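Local structure of cellobiose 2-epimerase (Ruminococcus albus, 3VW5) at residues R301-Q306 against W349-T354. The protein probably catalyses the reversible epimerization of cellobiose to 4-O-beta-D-glucopyranosyl-D-mannose, acting on an unmodified sugar within an (alpha/alpha)6 barrel. The protein carries 2 engineered substitutions. Numbering follows the deposited sequence.
Sequences RVWWVQ and WYSEVT
Arg-301 and Val-353 form an antiparallel hydrogen-bonded pair: Arg-301 N reaches Val-353 O at 2.7 Å, and Val-353 N returns to Arg-301 O at 2.8 Å, the second bond the straighter (N-H...O 173° against 149°). A third backbone bond, Trp-303 N to Ser-351 O (3.0 Å), links the first residue of helix 303-318 to the loop just before strand 352-353. Between these bonds, Val-302 and Glu-352 make a non-hydrogen-bonded pair whose side chains run alongside one another; Val-302 CG2, anti to the carbonyl carbon, lies 4.1 Å from Glu-352 CG. The indole of Trp-303 lies against 349-351. Ser-351 O sits at the ring's edge, near its plane, 3.3 Å from Trp-303 CE3. At another part of that edge, Trp-303 CD1 meets Trp-349 CE3 at 3.8 Å, the two side chains crossing at about a right angle.

Val-302 is the N-cap residue, and its carbonyl accepts from Gln-306 N and, weakly, from Gln-306 NE2. Farther out, Glu-352 OE1 bonds to His-360 ND1, Trp-349 NE1 to Glu-9 OE1, and Arg-301 NH1 to Asn-289 OD1. Lys-370 joins the two tryptophans, through a cation-pi contact with Trp-303 and a hydrogen bond to Trp-349 O.

Strand 352-353 thus joins the antiparallel sheet containing 287-293 and 296-302 through backbone hydrogen bonds alone, while the side chains add mainly apolar packing and their polar ends anchor both segments to the surrounding fold.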
# COMPACT_ATOMS: atom_id res chain seq x y z
N ARG A 301 11.58 8.89 10.28
CA ARG A 301 11.40 7.49 9.87
C ARG A 301 9.93 7.11 9.98
O ARG A 301 9.43 6.91 11.09
CB ARG A 301 12.27 6.55 10.71
CG ARG A 301 13.75 6.55 10.34
CD ARG A 301 14.56 7.71 10.97
NE ARG A 301 15.99 7.51 10.73
CZ ARG A 301 16.61 7.88 9.61
NH1 ARG A 301 15.95 8.52 8.65
NH2 ARG A 301 17.91 7.62 9.45
N VAL A 302 9.26 7.07 8.83
CA VAL A 302 7.87 6.64 8.73
C VAL A 302 7.88 5.12 8.57
O VAL A 302 8.67 4.58 7.78
CB VAL A 302 7.16 7.30 7.53
CG1 VAL A 302 5.71 6.84 7.42
CG2 VAL A 302 7.19 8.81 7.67
N TRP A 303 7.02 4.43 9.31
CA TRP A 303 7.10 2.97 9.42
C TRP A 303 6.94 2.27 8.06
O TRP A 303 7.76 1.39 7.72
CB TRP A 303 6.08 2.45 10.44
CG TRP A 303 4.79 2.02 9.83
CD1 TRP A 303 4.39 0.75 9.56
CD2 TRP A 303 3.73 2.88 9.36
NE1 TRP A 303 3.15 0.75 8.99
CE2 TRP A 303 2.72 2.04 8.85
CE3 TRP A 303 3.54 4.26 9.35
CZ2 TRP A 303 1.54 2.55 8.32
CZ3 TRP A 303 2.37 4.76 8.83
CH2 TRP A 303 1.38 3.91 8.32
N TRP A 304 5.93 2.66 7.27
CA TRP A 304 5.69 2.03 5.97
C TRP A 304 6.82 2.29 4.99
O TRP A 304 7.10 1.45 4.13
CB TRP A 304 4.35 2.45 5.34
CG TRP A 304 4.26 3.85 4.79
CD1 TRP A 304 3.69 4.93 5.40
CD2 TRP A 304 4.69 4.31 3.49
NE1 TRP A 304 3.77 6.03 4.58
CE2 TRP A 304 4.37 5.68 3.40
CE3 TRP A 304 5.33 3.70 2.39
CZ2 TRP A 304 4.66 6.46 2.26
CZ3 TRP A 304 5.62 4.47 1.27
CH2 TRP A 304 5.28 5.84 1.21
N VAL A 305 7.47 3.43 5.14
CA VAL A 305 8.62 3.73 4.29
C VAL A 305 9.77 2.75 4.58
O VAL A 305 10.42 2.28 3.66
CB VAL A 305 9.05 5.20 4.45
CG1 VAL A 305 10.32 5.47 3.67
CG2 VAL A 305 7.95 6.11 3.96
N GLN A 306 10.01 2.43 5.85
CA GLN A 306 11.07 1.49 6.23
C GLN A 306 10.75 0.13 5.64
O GLN A 306 11.61 -0.51 5.03
CB GLN A 306 11.22 1.37 7.75
CG GLN A 306 11.54 2.67 8.51
CD GLN A 306 12.52 3.57 7.76
OE1 GLN A 306 13.68 3.21 7.54
NE2 GLN A 306 12.04 4.74 7.35
N TRP A 349 3.90 -1.54 15.74
CA TRP A 349 4.96 -0.68 15.22
C TRP A 349 4.57 0.76 15.48
O TRP A 349 3.42 1.13 15.30
CB TRP A 349 5.18 -0.88 13.70
CG TRP A 349 5.79 -2.19 13.29
CD1 TRP A 349 5.73 -3.39 13.97
CD2 TRP A 349 6.57 -2.43 12.11
NE1 TRP A 349 6.43 -4.35 13.27
CE2 TRP A 349 6.95 -3.80 12.13
CE3 TRP A 349 6.98 -1.64 11.02
CZ2 TRP A 349 7.71 -4.39 11.11
CZ3 TRP A 349 7.74 -2.22 10.02
CH2 TRP A 349 8.10 -3.59 10.07
N TYR A 350 5.53 1.58 15.91
CA TYR A 350 5.30 3.01 15.95
C TYR A 350 5.10 3.55 14.54
O TYR A 350 5.79 3.14 13.60
CB TYR A 350 6.48 3.73 16.58
CG TYR A 350 6.64 3.50 18.06
CD1 TYR A 350 5.85 4.19 18.98
CD2 TYR A 350 7.59 2.62 18.53
CE1 TYR A 350 6.01 4.00 20.34
CE2 TYR A 350 7.76 2.41 19.89
CZ TYR A 350 6.97 3.11 20.78
OH TYR A 350 7.15 2.92 22.12
N SER A 351 4.16 4.48 14.41
CA SER A 351 3.92 5.20 13.16
C SER A 351 5.13 5.99 12.64
O SER A 351 5.57 5.81 11.49
CB SER A 351 2.73 6.15 13.35
OG SER A 351 2.27 6.64 12.12
N GLU A 352 5.68 6.87 13.48
CA GLU A 352 6.75 7.79 13.08
C GLU A 352 7.83 7.97 14.16
O GLU A 352 7.54 8.31 15.31
CB GLU A 352 6.18 9.15 12.67
CG GLU A 352 5.44 9.14 11.33
CD GLU A 352 4.77 10.47 10.97
OE1 GLU A 352 4.87 11.45 11.75
OE2 GLU A 352 4.13 10.56 9.90
N VAL A 353 9.08 7.76 13.78
CA VAL A 353 10.18 8.01 14.71
C VAL A 353 11.20 8.96 14.10
O VAL A 353 11.62 8.76 12.96
CB VAL A 353 10.90 6.72 15.12
CG1 VAL A 353 11.99 7.04 16.12
CG2 VAL A 353 9.92 5.74 15.71
N THR A 354 11.59 9.99 14.86
CA THR A 354 12.57 11.00 14.43
C THR A 354 13.94 10.41 14.14
O THR A 354 14.27 9.30 14.57
CB THR A 354 12.78 12.12 15.49
OG1 THR A 354 13.45 11.60 16.64
CG2 THR A 354 11.47 12.79 15.91